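Local coordinates for protein Rab GDP-dissociation inhibitor (PDB 2BCG) that regulates GDP/GTP exchange on the Rab GTPase Sec4 by blocking GDP release, and extracts GDP-bound Ypt7 from vacuolar membranes, serving the yeast secretory pathway, at residues Leu17-Thr22 against Asp44-Glu49; Leu38-Gln43 against Thr263-Val268; Ile21-Leu26 against Tyr412-Tyr417; Ala51-Ser56 against Val84-Lys89; Thr104-Tyr109 against Ala249-Ile254. One frame throughout, in Å; residues are numbered along the deposited sequence. Where two conformers were deposited one is given.

Contact 1: residues Leu17-Thr22 against Asp44-Glu49; sequences LGTGIT and DHYGGE
The backbone turn Thr19-Gly20 lies against the glycine pair Gly47-Gly48, and the CA atoms of Gly20 and Gly48 approach to 4.2 Å. Only a residue without a side chain fits at Gly48, since a CB there would clash with Gly20 N. Gly20 is the N-cap residue of helix 21-32, and its CA makes a C-H...O contact of 3.4 Å with Gly47 O. The same carbonyl accepts a hydrogen from a water, which in turn accepts from Ile21 N and so bridges the first turn of the helix to the facing loop.

Thr19 supplies the main side-chain link. Its OG1 stands between the backbone N and the carbonyl carbon (chi1 58°) and accepts a hydrogen bond of 3.0 Å from Gly47 N, at 158°. Asp41 OD1 also bonds to this hydroxyl, which is thus held from two parts of the chain. Thr19 CB rests 3.8 Å from Tyr46 CD1, and its CG2 is 3.9 Å from the same ring carbon; the two side chains cross obliquely. At its far end, Tyr46 OH bonds to the backbone of a bound partner protein's chain. Gly18-x-Gly20 follows strand 14-17 as in dinucleotide-binding Rossmann-like folds. Around it, strand 37-40 packs beside Thr19, helix 243-254 borders Ile21 and Tyr46, and helix 424-438 touches Ile21 and Thr22.

Contact 2: residues Leu38-Gln43 against Thr263-Val268; sequences LHIDKQ and TPIDEV
At the carboxyl end of strand 37-40, in the parallel Rossmann-like sheet, Ile40 and Asp41 meet Thr263 in the segment leading into an antiparallel three-stranded sheet. The backbone link is a single hydrogen bond, Thr263 N to Asp41 O, 3.0 Å long, with an angle of 165° at the hydrogen. Just beyond it Lys42 CA makes a C-H...O contact of 3.6 Å with Thr263 O.

Ile40 provides the apolar part through its CG2 branch, which lies anti to the backbone N. This methyl reaches Thr263 CB at 3.8 Å, the two side chains crossing at about a right angle, and also meets Ile265 CD1 at 3.9 Å. Lys42 contributes its CB, 4.0 Å from Pro264 CA. The Asp41 carboxylate finds its partners outside 263-268: OD2 accepts from Gln43 N at 2.8 Å, an Asx turn, and OD1 bonds to Thr19. Thr263 OG1 is taken up by Leu261 O. Strand 14-17 flanks this seam, with Leu17 against both isoleucines, and Val280 of strand 276-282 touches Ile40 and Ile265, so that the parallel sheet packs on the three-stranded one here.

Contact 3: residues Ile21-Leu26 against Tyr412-Tyr417; sequences ITECIL and YLSRSY
Thr22 and Glu23, in the first turn of helix 21-32 of the Rossmann-like domain, face Ser414 and Tyr417 just past strand 411-413 at the edge of the parallel sheet. Glu23 occupies the place where dinucleotide-binding relatives usually carry the third glycine of the Gly-x-Gly-x-x-Gly motif.

The tight part is centred on the Tyr417 hydroxyl. Thr22 N donates to Tyr417 OH over 3.0 Å at a nearly straight 171°, so the phenol oxygen receives a backbone N-H at the start of the helix. Ile21 CG2 presses on the ring at CE1, 3.6 Å away, with the two side chains crossing at about a right angle. Thr22 CG2, anti to its backbone N, sits 3.7 Å from Ser414 CB. Glu23 bends at chi2 (70°), and Ser414 OG donates to the syn lone pair of its OE1 at 2.6 Å. A water fills in between carboxylate and phenol: it lies 2.6 Å from Glu23 OE2, to which it donates, and 2.6 Å from Tyr417 OH. An alanine in place of Glu23 would probably leave the Ser414 hydroxyl without this acceptor and the bridging water without its carboxylate.

The looser side, between Thr22 and Arg415, is spanned by water rather than by direct contact. The Arg415 side chain is exposed and forms a salt bridge with Glu401, while Asp429 of helix 424-438 receives the N-H of Arg415. The spanning water accepts from Thr22 OG1 at 2.8 Å and donates to Arg415 O at 2.9 Å.

Contact 4: residues Ala51-Ser56 against Val84-Lys89; sequences ASVTLS and VDLIPK
Ser52 and Asp85 both hold their outer groups anti to the carbonyl carbon, OG of Ser52 at chi1 -58° and CG of Asp85 at chi1 -62°, and on that face of the two-stranded ribbon the hydroxyl meets the carboxylate. Ser52 OG donates to Asp85 OD1 over 2.7 Å, almost in line with the C-O bond. Neither group relies on this bond alone: Ser52 OG also bonds Gly242 N, Asp85 OD1 bonds Leu241 N, and Asp85 OD2 takes the hydroxyl of Tyr236. The carboxylate is thus gripped at both oxygens, which would probably stabilise its negative charge.

The antiparallel strands 52-53 and 84-85 pair through Val53 N to Val84 O, 2.9 Å, and Val84 N to Val53 O, 2.8 Å. Leu86 N to Ala51 O adds a third bond, 3.0 Å. Ser52 and Asp85 form the non-hydrogen-bonded pair between them.

Val53 and Val84 point to the other face. There Val53 CG2 meets Leu86 CD2 at 3.9 Å and Val53 CG1 lies 4.0 Å from Leu86 CD1, the two side chains crossing at about a right angle. Helix 55-62 flanks this apolar face, with Leu58 on both valines and Phe62 on Leu86, while strands 303-317 and 362-369 of the large mixed sheet press against Val84 through Ile314 and Leu363.

Contact 5: residues Thr104-Tyr109 against Ala249-Ile254; sequences TDVTRY and ARLSAI
Tyr109 and Arg250 make a CH-pi contact, the main aromatic interaction of this pairing. Arg250 CD sits over the centre of the Tyr109 ring, 3.7 Å from its centroid and 12° off the normal, on a side chain stretched out from CG to NE. The guanidinium is turned edge-on toward the ring, the planes 74° apart.

Apolar packing carries the rest. Leu251 CB meets Val106 CG2 at 3.9 Å, while Leu251 CD2 lies 3.8 Å from Thr104 CB; both pairs cross at about a right angle. Tyr109 and Ile254 reach toward each other tip to tip, with CZ of the ring 4.0 Å from Ile254 CD1.

Polar atoms look elsewhere. No hydrogen bond joins the two segments; Tyr109 OH bonds to an acidic side chain of a partner protein's chain and to Arg447, and Arg250 forms a salt bridge with an acidic side chain of that chain. An alanine in place of Tyr109 would probably uncover Arg250 CD and leave the partner's acidic group without its phenol. Asp105 follows helix 96-104 in a Schellman motif, and Arg108 and Tyr109, with helix 243-254, lie in the regions that interact with Ypt1, a Rab-binding platform.

Contacts 1, 2 and 3 cluster around the parallel sheet of the Rossmann-like domain, their centres 9 to 15 Å apart. Contacts 1 and 3 share Ile21 and Thr22 at the start of helix 21-32, and contact 2 joins contact 1 through the Gly18-His39 hydrogen bond. Contact 4 follows contact 1 along the chain and packs on the large mixed sheet, and its Ile87 touches Tyr417 of contact 3. Contact 5, about 15 Å from contact 1 between centres, reaches it through Ala249 and Tyr46. Contacts 4 and 5 are nested within the loops closed by contacts 2 and 3, so residues remote in sequence meet in one fold, with the partner protein touching contact 5 and Tyr46 of contact 1.

Contact 1: residues Leu17-Thr22 against Asp44-Glu49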
# COMPACT_ATOMS: atom_id res chain seq x y z
N LEU A 17 16.11 -5.76 2.75
CA LEU A 17 16.36 -4.58 3.60
C LEU A 17 15.53 -3.40 3.12
O LEU A 17 15.61 -2.99 1.95
CB LEU A 17 17.84 -4.19 3.60
CG LEU A 17 18.78 -5.34 4.01
CD1 LEU A 17 20.22 -4.82 3.94
CD2 LEU A 17 18.44 -5.86 5.39
N GLY A 18 14.76 -2.87 4.07
CA GLY A 18 13.82 -1.79 3.80
C GLY A 18 12.45 -2.31 3.41
O GLY A 18 12.32 -3.27 2.63
N THR A 19 11.42 -1.66 3.97
CA THR A 19 10.06 -2.12 3.67
C THR A 19 9.29 -1.14 2.79
O THR A 19 8.07 -1.03 2.91
CB THR A 19 9.25 -2.40 4.96
OG1 THR A 19 9.21 -1.21 5.78
CG2 THR A 19 9.87 -3.53 5.76
N GLY A 20 9.99 -0.46 1.88
CA GLY A 20 9.30 0.11 0.72
C GLY A 20 8.51 -0.90 -0.09
O GLY A 20 8.79 -2.11 -0.07
N ILE A 21 7.54 -0.40 -0.85
CA ILE A 21 6.68 -1.29 -1.62
C ILE A 21 7.46 -2.24 -2.61
O ILE A 21 7.09 -3.40 -2.75
CB ILE A 21 5.59 -0.48 -2.36
CG1 ILE A 21 4.58 -1.38 -3.08
CG2 ILE A 21 6.19 0.57 -3.31
CD1 ILE A 21 3.94 -2.41 -2.22
N THR A 22 8.48 -1.75 -3.30
CA THR A 22 9.21 -2.64 -4.21
C THR A 22 9.73 -3.86 -3.45
O THR A 22 9.53 -5.00 -3.91
CB THR A 22 10.35 -1.90 -4.87
OG1 THR A 22 9.83 -0.78 -5.58
CG2 THR A 22 11.16 -2.81 -5.80
N ASP A 44 11.25 2.36 12.33
CA ASP A 44 10.37 1.77 13.31
C ASP A 44 8.96 1.52 12.76
O ASP A 44 8.00 1.30 13.54
CB ASP A 44 10.34 2.63 14.59
CG ASP A 44 9.69 4.00 14.38
OD1 ASP A 44 9.73 4.82 15.33
OD2 ASP A 44 9.09 4.25 13.31
N HIS A 45 8.80 1.59 11.43
CA HIS A 45 7.50 1.47 10.78
C HIS A 45 7.68 0.93 9.36
O HIS A 45 8.80 0.96 8.82
CB HIS A 45 6.84 2.85 10.72
CG HIS A 45 7.62 3.85 9.92
ND1 HIS A 45 8.68 4.55 10.45
CD2 HIS A 45 7.49 4.25 8.63
CE1 HIS A 45 9.18 5.34 9.51
NE2 HIS A 45 8.46 5.19 8.41
N TYR A 46 6.61 0.43 8.76
CA TYR A 46 6.64 -0.02 7.37
C TYR A 46 6.54 1.11 6.35
O TYR A 46 5.88 2.13 6.59
CB TYR A 46 5.47 -1.00 7.05
CG TYR A 46 5.58 -2.34 7.73
CD1 TYR A 46 6.19 -3.43 7.05
CD2 TYR A 46 5.09 -2.57 9.03
CE1 TYR A 46 6.32 -4.67 7.67
CE2 TYR A 46 5.23 -3.81 9.67
CZ TYR A 46 5.82 -4.87 8.96
OH TYR A 46 5.92 -6.10 9.56
N GLY A 47 7.15 0.90 5.18
CA GLY A 47 6.85 1.67 4.01
C GLY A 47 8.01 2.36 3.35
O GLY A 47 7.91 2.84 2.23
N GLY A 48 9.12 2.47 4.08
CA GLY A 48 10.33 3.09 3.49
C GLY A 48 10.01 4.50 2.97
O GLY A 48 9.20 5.27 3.57
N GLU A 49 10.60 4.85 1.85
CA GLU A 49 10.47 6.24 1.38
C GLU A 49 9.07 6.62 0.88
O GLU A 49 8.74 7.82 0.76
CB GLU A 49 11.52 6.54 0.31
CG GLU A 49 12.94 6.62 0.87
CD GLU A 49 13.14 7.82 1.78
OE1 GLU A 49 12.53 8.88 1.53
OE2 GLU A 49 13.92 7.71 2.75
O HOH W 1 6.31 2.01 0.05

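Contact 2: residues Leu38-Gln43 against Thr263-Val268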
# COMPACT_ATOMS: atom_id res chain seq x y z
N LEU A 38 14.06 -13.28 5.22
CA LEU A 38 14.19 -12.43 6.41
C LEU A 38 14.13 -11.00 5.93
O LEU A 38 14.92 -10.62 5.07
CB LEU A 38 15.52 -12.64 7.13
CG LEU A 38 15.73 -11.70 8.33
CD1 LEU A 38 14.66 -11.88 9.38
CD2 LEU A 38 17.10 -11.97 8.94
N HIS A 39 13.17 -10.22 6.45
CA HIS A 39 12.92 -8.84 5.98
C HIS A 39 13.15 -7.88 7.15
O HIS A 39 12.46 -7.97 8.18
CB HIS A 39 11.50 -8.71 5.42
CG HIS A 39 11.32 -7.56 4.48
ND1 HIS A 39 10.32 -7.51 3.52
CD2 HIS A 39 12.03 -6.42 4.34
CE1 HIS A 39 10.42 -6.37 2.85
NE2 HIS A 39 11.45 -5.69 3.33
N ILE A 40 14.14 -7.00 7.02
CA ILE A 40 14.53 -6.11 8.11
C ILE A 40 14.38 -4.67 7.69
O ILE A 40 14.63 -4.33 6.52
CB ILE A 40 16.01 -6.35 8.49
CG1 ILE A 40 16.27 -7.84 8.78
CG2 ILE A 40 16.50 -5.42 9.66
CD1 ILE A 40 17.79 -8.17 8.88
N ASP A 41 13.96 -3.82 8.64
CA ASP A 41 13.99 -2.36 8.43
C ASP A 41 14.65 -1.68 9.63
O ASP A 41 14.36 -2.01 10.78
CB ASP A 41 12.55 -1.83 8.21
CG ASP A 41 12.51 -0.51 7.42
OD1 ASP A 41 11.63 -0.37 6.52
OD2 ASP A 41 13.32 0.40 7.72
N LYS A 42 15.54 -0.73 9.34
CA LYS A 42 16.14 0.13 10.37
C LYS A 42 15.10 1.07 11.00
O LYS A 42 15.28 1.54 12.13
CB LYS A 42 17.35 0.90 9.82
CG LYS A 42 17.06 1.79 8.60
CD LYS A 42 18.33 2.12 7.80
CE LYS A 42 18.00 2.66 6.42
NZ LYS A 42 19.14 2.60 5.46
N GLN A 43 14.04 1.36 10.24
CA GLN A 43 13.03 2.31 10.68
C GLN A 43 11.99 1.59 11.54
O GLN A 43 11.86 0.35 11.48
CB GLN A 43 12.37 3.01 9.48
CG GLN A 43 13.37 3.70 8.55
CD GLN A 43 12.76 4.72 7.64
OE1 GLN A 43 13.24 5.86 7.59
NE2 GLN A 43 11.71 4.36 6.90
N THR A 263 15.58 -2.06 13.56
CA THR A 263 16.73 -2.94 13.64
C THR A 263 17.79 -2.43 12.66
O THR A 263 17.80 -2.80 11.50
CB THR A 263 16.32 -4.41 13.37
OG1 THR A 263 15.38 -4.83 14.36
CG2 THR A 263 17.51 -5.35 13.39
N PRO A 264 18.65 -1.51 13.13
CA PRO A 264 19.80 -1.06 12.33
C PRO A 264 20.63 -2.22 11.79
O PRO A 264 20.76 -3.25 12.44
CB PRO A 264 20.63 -0.27 13.35
CG PRO A 264 19.58 0.33 14.23
CD PRO A 264 18.57 -0.81 14.42
N ILE A 265 21.19 -2.04 10.61
CA ILE A 265 22.21 -2.96 10.13
C ILE A 265 23.56 -2.47 10.63
O ILE A 265 24.10 -1.51 10.10
CB ILE A 265 22.19 -3.05 8.57
CG1 ILE A 265 20.78 -3.44 8.06
CG2 ILE A 265 23.26 -4.04 8.05
CD1 ILE A 265 20.16 -4.73 8.68
N ASP A 266 24.07 -3.12 11.68
CA ASP A 266 25.37 -2.76 12.26
C ASP A 266 26.49 -2.91 11.26
O ASP A 266 27.39 -2.07 11.21
CB ASP A 266 25.67 -3.64 13.46
CG ASP A 266 24.68 -3.49 14.60
OD1 ASP A 266 24.60 -4.45 15.39
OD2 ASP A 266 24.03 -2.43 14.73
N GLU A 267 26.45 -4.00 10.49
CA GLU A 267 27.48 -4.35 9.52
C GLU A 267 26.90 -5.27 8.45
O GLU A 267 26.19 -6.24 8.74
CB GLU A 267 28.64 -5.06 10.21
CG GLU A 267 29.90 -5.19 9.37
CD GLU A 267 31.00 -5.98 10.06
OE1 GLU A 267 31.96 -6.39 9.37
OE2 GLU A 267 30.89 -6.20 11.29
N VAL A 268 27.22 -4.97 7.21
CA VAL A 268 26.98 -5.92 6.13
C VAL A 268 28.20 -6.83 5.99
O VAL A 268 29.33 -6.36 6.04
CB VAL A 268 26.72 -5.19 4.79
CG1 VAL A 268 26.43 -6.17 3.70
CG2 VAL A 268 25.53 -4.24 4.94

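Contact 3: residues Ile21-Leu26 against Tyr412-Tyr417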
# COMPACT_ATOMS: atom_id res chain seq x y z
N ILE A 21 7.54 -0.40 -0.85
CA ILE A 21 6.68 -1.29 -1.62
C ILE A 21 7.46 -2.24 -2.61
O ILE A 21 7.09 -3.40 -2.75
CB ILE A 21 5.59 -0.48 -2.36
CG1 ILE A 21 4.58 -1.38 -3.08
CG2 ILE A 21 6.19 0.57 -3.31
CD1 ILE A 21 3.94 -2.41 -2.22
N THR A 22 8.48 -1.75 -3.30
CA THR A 22 9.21 -2.64 -4.21
C THR A 22 9.73 -3.86 -3.45
O THR A 22 9.53 -5.00 -3.91
CB THR A 22 10.35 -1.90 -4.87
OG1 THR A 22 9.83 -0.78 -5.58
CG2 THR A 22 11.16 -2.81 -5.80
N GLU A 23 10.32 -3.62 -2.29
CA GLU A 23 10.91 -4.71 -1.48
C GLU A 23 9.83 -5.61 -0.91
O GLU A 23 9.99 -6.83 -0.84
CB GLU A 23 11.74 -4.16 -0.32
CG GLU A 23 13.13 -3.72 -0.72
CD GLU A 23 13.17 -2.46 -1.57
OE1 GLU A 23 14.12 -2.33 -2.38
OE2 GLU A 23 12.32 -1.56 -1.36
N CYS A 24 8.73 -5.01 -0.42
CA CYS A 24 7.67 -5.82 0.15
C CYS A 24 7.03 -6.71 -0.94
O CYS A 24 6.74 -7.86 -0.67
CB CYS A 24 6.61 -4.96 0.84
SG CYS A 24 7.24 -4.14 2.32
N ILE A 25 6.87 -6.22 -2.18
CA ILE A 25 6.33 -7.09 -3.23
C ILE A 25 7.25 -8.25 -3.50
O ILE A 25 6.81 -9.41 -3.60
CB ILE A 25 6.04 -6.32 -4.55
CG1 ILE A 25 4.90 -5.32 -4.27
CG2 ILE A 25 5.57 -7.31 -5.65
CD1 ILE A 25 4.59 -4.37 -5.46
N LEU A 26 8.54 -7.94 -3.62
CA LEU A 26 9.53 -9.00 -3.88
C LEU A 26 9.54 -10.00 -2.74
O LEU A 26 9.56 -11.22 -2.99
CB LEU A 26 10.90 -8.39 -4.14
CG LEU A 26 10.95 -7.67 -5.48
CD1 LEU A 26 12.07 -6.66 -5.46
CD2 LEU A 26 11.12 -8.74 -6.58
N TYR A 412 20.96 -6.89 -4.88
CA TYR A 412 19.94 -6.54 -5.86
C TYR A 412 19.18 -5.33 -5.32
O TYR A 412 18.46 -5.41 -4.33
CB TYR A 412 18.99 -7.72 -6.09
CG TYR A 412 19.71 -8.92 -6.70
CD1 TYR A 412 20.20 -9.97 -5.88
CD2 TYR A 412 19.97 -8.96 -8.05
CE1 TYR A 412 20.91 -11.07 -6.45
CE2 TYR A 412 20.67 -10.05 -8.64
CZ TYR A 412 21.13 -11.09 -7.83
OH TYR A 412 21.79 -12.16 -8.39
N LEU A 413 19.40 -4.19 -5.96
CA LEU A 413 18.89 -2.91 -5.44
C LEU A 413 17.76 -2.38 -6.26
O LEU A 413 17.72 -2.48 -7.51
CB LEU A 413 20.02 -1.89 -5.39
CG LEU A 413 21.19 -2.33 -4.50
CD1 LEU A 413 22.41 -1.44 -4.62
CD2 LEU A 413 20.77 -2.54 -3.04
N SER A 414 16.81 -1.76 -5.55
CA SER A 414 15.71 -1.09 -6.23
C SER A 414 16.06 0.35 -6.60
O SER A 414 17.01 0.94 -6.05
CB SER A 414 14.46 -1.11 -5.31
OG SER A 414 14.77 -0.48 -4.07
N ARG A 415 15.25 0.93 -7.48
CA ARG A 415 15.35 2.34 -7.83
C ARG A 415 14.54 3.22 -6.86
O ARG A 415 13.47 2.83 -6.36
CB ARG A 415 14.82 2.54 -9.25
CG ARG A 415 15.56 1.73 -10.38
CD ARG A 415 14.81 1.89 -11.69
NE ARG A 415 14.98 3.27 -12.14
CZ ARG A 415 16.02 3.73 -12.84
NH1 ARG A 415 16.98 2.89 -13.25
NH2 ARG A 415 16.08 5.02 -13.15
N SER A 416 15.03 4.43 -6.58
CA SER A 416 14.21 5.38 -5.81
C SER A 416 12.88 5.61 -6.51
O SER A 416 12.79 5.52 -7.74
CB SER A 416 14.90 6.74 -5.65
OG SER A 416 16.17 6.63 -5.09
N TYR A 417 11.82 5.91 -5.74
CA TYR A 417 10.51 6.14 -6.39
C TYR A 417 10.54 7.44 -7.17
O TYR A 417 10.98 8.47 -6.65
CB TYR A 417 9.40 6.14 -5.33
CG TYR A 417 9.38 4.81 -4.60
CD1 TYR A 417 8.93 3.65 -5.26
CD2 TYR A 417 9.89 4.68 -3.31
CE1 TYR A 417 8.98 2.41 -4.67
CE2 TYR A 417 9.91 3.42 -2.67
CZ TYR A 417 9.45 2.29 -3.37
OH TYR A 417 9.50 1.03 -2.79
O HOH W 2 11.49 0.87 -7.07
O HOH W 3 11.92 0.99 -1.79

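Contact 4: residues Ala51-Ser56 against Val84-Lys89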
# COMPACT_ATOMS: atom_id res chain seq x y z
N ALA A 51 6.24 5.58 2.44
CA ALA A 51 5.32 5.45 3.57
C ALA A 51 4.22 6.52 3.56
O ALA A 51 4.40 7.60 2.96
CB ALA A 51 6.09 5.58 4.88
N SER A 52 3.14 6.24 4.29
CA SER A 52 2.18 7.24 4.66
C SER A 52 2.38 7.52 6.14
O SER A 52 2.58 6.57 6.93
CB SER A 52 0.75 6.75 4.39
OG SER A 52 0.53 6.41 3.02
N VAL A 53 2.35 8.80 6.54
CA VAL A 53 2.68 9.14 7.92
C VAL A 53 1.60 10.00 8.57
O VAL A 53 0.72 10.56 7.90
CB VAL A 53 4.03 9.88 7.96
CG1 VAL A 53 5.16 9.01 7.35
CG2 VAL A 53 3.93 11.23 7.25
N THR A 54 1.66 10.07 9.90
CA THR A 54 0.73 10.91 10.63
C THR A 54 1.07 12.40 10.50
O THR A 54 2.13 12.77 10.00
CB THR A 54 0.74 10.59 12.15
OG1 THR A 54 2.05 10.88 12.69
CG2 THR A 54 0.34 9.15 12.39
N LEU A 55 0.15 13.25 10.95
CA LEU A 55 0.38 14.67 10.92
C LEU A 55 1.52 15.08 11.85
O LEU A 55 2.39 15.84 11.45
CB LEU A 55 -0.93 15.43 11.17
CG LEU A 55 -0.95 16.93 10.94
CD1 LEU A 55 -0.40 17.34 9.55
CD2 LEU A 55 -2.39 17.32 11.04
N SER A 56 1.56 14.51 13.05
CA SER A 56 2.71 14.82 13.93
C SER A 56 4.04 14.46 13.26
O SER A 56 5.01 15.25 13.32
CB SER A 56 2.55 14.23 15.34
OG SER A 56 2.48 12.83 15.27
N VAL A 84 -0.70 10.34 5.48
CA VAL A 84 -0.28 11.22 4.41
C VAL A 84 0.89 10.64 3.63
O VAL A 84 1.96 10.43 4.20
CB VAL A 84 0.13 12.59 4.99
CG1 VAL A 84 0.56 13.54 3.86
CG2 VAL A 84 -0.98 13.15 5.87
N ASP A 85 0.66 10.37 2.34
CA ASP A 85 1.72 9.84 1.47
C ASP A 85 2.90 10.81 1.45
O ASP A 85 2.75 12.03 1.27
CB ASP A 85 1.21 9.70 0.03
CG ASP A 85 0.06 8.72 -0.09
OD1 ASP A 85 -0.09 7.81 0.75
OD2 ASP A 85 -0.70 8.88 -1.08
N LEU A 86 4.10 10.25 1.57
CA LEU A 86 5.30 11.06 1.36
C LEU A 86 5.60 11.22 -0.14
O LEU A 86 6.20 12.21 -0.55
CB LEU A 86 6.47 10.40 2.07
CG LEU A 86 6.38 10.32 3.62
CD1 LEU A 86 7.55 9.53 4.18
CD2 LEU A 86 6.43 11.69 4.23
N ILE A 87 5.19 10.21 -0.92
CA ILE A 87 5.44 10.18 -2.36
C ILE A 87 4.14 9.85 -3.12
O ILE A 87 3.62 8.75 -2.97
CB ILE A 87 6.56 9.17 -2.74
CG1 ILE A 87 7.85 9.56 -2.04
CG2 ILE A 87 6.69 9.11 -4.30
CD1 ILE A 87 9.03 8.65 -2.38
N PRO A 88 3.61 10.81 -3.90
CA PRO A 88 2.30 10.57 -4.49
C PRO A 88 2.35 9.55 -5.64
O PRO A 88 3.19 9.64 -6.54
CB PRO A 88 1.88 11.97 -4.96
CG PRO A 88 3.18 12.64 -5.29
CD PRO A 88 4.16 12.13 -4.28
N LYS A 89 1.42 8.61 -5.62
CA LYS A 89 1.26 7.69 -6.77
C LYS A 89 -0.19 7.25 -6.80
O LYS A 89 -0.78 7.02 -5.72
CB LYS A 89 2.09 6.40 -6.61
CG LYS A 89 3.56 6.61 -6.44
CD LYS A 89 4.21 6.86 -7.80
CE LYS A 89 5.67 7.15 -7.64
NZ LYS A 89 6.29 7.35 -8.99

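Contact 5: residues Thr104-Tyr109 against Ala249-Ile254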
# COMPACT_ATOMS: atom_id res chain seq x y z
N THR A 104 -2.21 -12.47 -6.00
CA THR A 104 -1.71 -12.77 -4.64
C THR A 104 -2.76 -12.62 -3.57
O THR A 104 -2.50 -12.92 -2.39
CB THR A 104 -0.56 -11.82 -4.25
OG1 THR A 104 -1.02 -10.45 -4.25
CG2 THR A 104 0.69 -12.01 -5.15
N ASP A 105 -3.93 -12.12 -3.94
CA ASP A 105 -5.01 -11.84 -2.98
C ASP A 105 -4.61 -10.81 -1.91
O ASP A 105 -5.20 -10.75 -0.82
CB ASP A 105 -5.53 -13.12 -2.31
CG ASP A 105 -6.31 -14.04 -3.27
OD1 ASP A 105 -6.70 -13.64 -4.40
OD2 ASP A 105 -6.51 -15.19 -2.87
N VAL A 106 -3.66 -9.95 -2.25
CA VAL A 106 -3.33 -8.81 -1.34
C VAL A 106 -4.49 -7.80 -1.32
O VAL A 106 -4.61 -6.99 -0.41
CB VAL A 106 -1.94 -8.24 -1.65
CG1 VAL A 106 -1.71 -6.92 -0.92
CG2 VAL A 106 -0.91 -9.27 -1.24
N THR A 107 -5.41 -7.95 -2.29
CA THR A 107 -6.70 -7.32 -2.20
C THR A 107 -7.44 -7.62 -0.89
O THR A 107 -8.34 -6.85 -0.51
CB THR A 107 -7.62 -7.78 -3.38
OG1 THR A 107 -7.61 -9.22 -3.49
CG2 THR A 107 -7.13 -7.18 -4.70
N ARG A 108 -7.07 -8.70 -0.19
CA ARG A 108 -7.69 -8.99 1.12
C ARG A 108 -7.25 -7.99 2.21
O ARG A 108 -7.90 -7.88 3.26
CB ARG A 108 -7.26 -10.39 1.61
CG ARG A 108 -7.81 -11.55 0.84
CD ARG A 108 -7.03 -12.78 1.34
NE ARG A 108 -7.63 -13.99 0.84
CZ ARG A 108 -7.50 -15.22 1.36
NH1 ARG A 108 -6.74 -15.47 2.44
NH2 ARG A 108 -8.16 -16.21 0.76
N TYR A 109 -6.16 -7.27 1.95
CA TYR A 109 -5.54 -6.44 3.00
C TYR A 109 -5.61 -4.96 2.67
O TYR A 109 -5.22 -4.11 3.48
CB TYR A 109 -4.07 -6.84 3.26
CG TYR A 109 -3.84 -8.35 3.20
CD1 TYR A 109 -2.81 -8.87 2.45
CD2 TYR A 109 -4.70 -9.23 3.87
CE1 TYR A 109 -2.59 -10.25 2.36
CE2 TYR A 109 -4.50 -10.60 3.79
CZ TYR A 109 -3.45 -11.11 3.03
OH TYR A 109 -3.25 -12.48 2.87
N ALA A 249 3.87 -7.27 2.90
CA ALA A 249 4.61 -7.82 4.06
C ALA A 249 3.78 -8.92 4.74
O ALA A 249 4.32 -9.96 5.14
CB ALA A 249 4.96 -6.72 5.06
N ARG A 250 2.48 -8.67 4.88
CA ARG A 250 1.61 -9.71 5.44
C ARG A 250 1.63 -10.99 4.53
O ARG A 250 1.77 -12.12 5.05
CB ARG A 250 0.20 -9.20 5.64
CG ARG A 250 -0.70 -10.29 6.20
CD ARG A 250 -2.07 -9.77 6.50
NE ARG A 250 -2.89 -10.89 6.96
CZ ARG A 250 -2.90 -11.32 8.23
NH1 ARG A 250 -2.18 -10.70 9.20
NH2 ARG A 250 -3.65 -12.38 8.53
N LEU A 251 1.55 -10.80 3.19
CA LEU A 251 1.64 -11.96 2.26
C LEU A 251 2.94 -12.74 2.51
O LEU A 251 2.94 -13.98 2.64
CB LEU A 251 1.60 -11.46 0.81
CG LEU A 251 1.75 -12.57 -0.24
CD1 LEU A 251 0.49 -13.44 -0.37
CD2 LEU A 251 2.10 -11.90 -1.58
N SER A 252 4.05 -12.02 2.60
CA SER A 252 5.32 -12.68 2.87
C SER A 252 5.27 -13.44 4.21
O SER A 252 5.69 -14.60 4.28
CB SER A 252 6.45 -11.65 2.93
OG SER A 252 7.68 -12.33 3.08
N ALA A 253 4.76 -12.79 5.26
CA ALA A 253 4.70 -13.44 6.60
C ALA A 253 3.86 -14.71 6.56
O ALA A 253 4.21 -15.74 7.14
CB ALA A 253 4.15 -12.45 7.62
N ILE A 254 2.75 -14.66 5.83
CA ILE A 254 1.89 -15.84 5.72
C ILE A 254 2.66 -17.01 5.12
O ILE A 254 2.50 -18.17 5.54
CB ILE A 254 0.63 -15.51 4.87
CG1 ILE A 254 -0.32 -14.63 5.68
CG2 ILE A 254 -0.09 -16.78 4.42
CD1 ILE A 254 -1.33 -13.91 4.87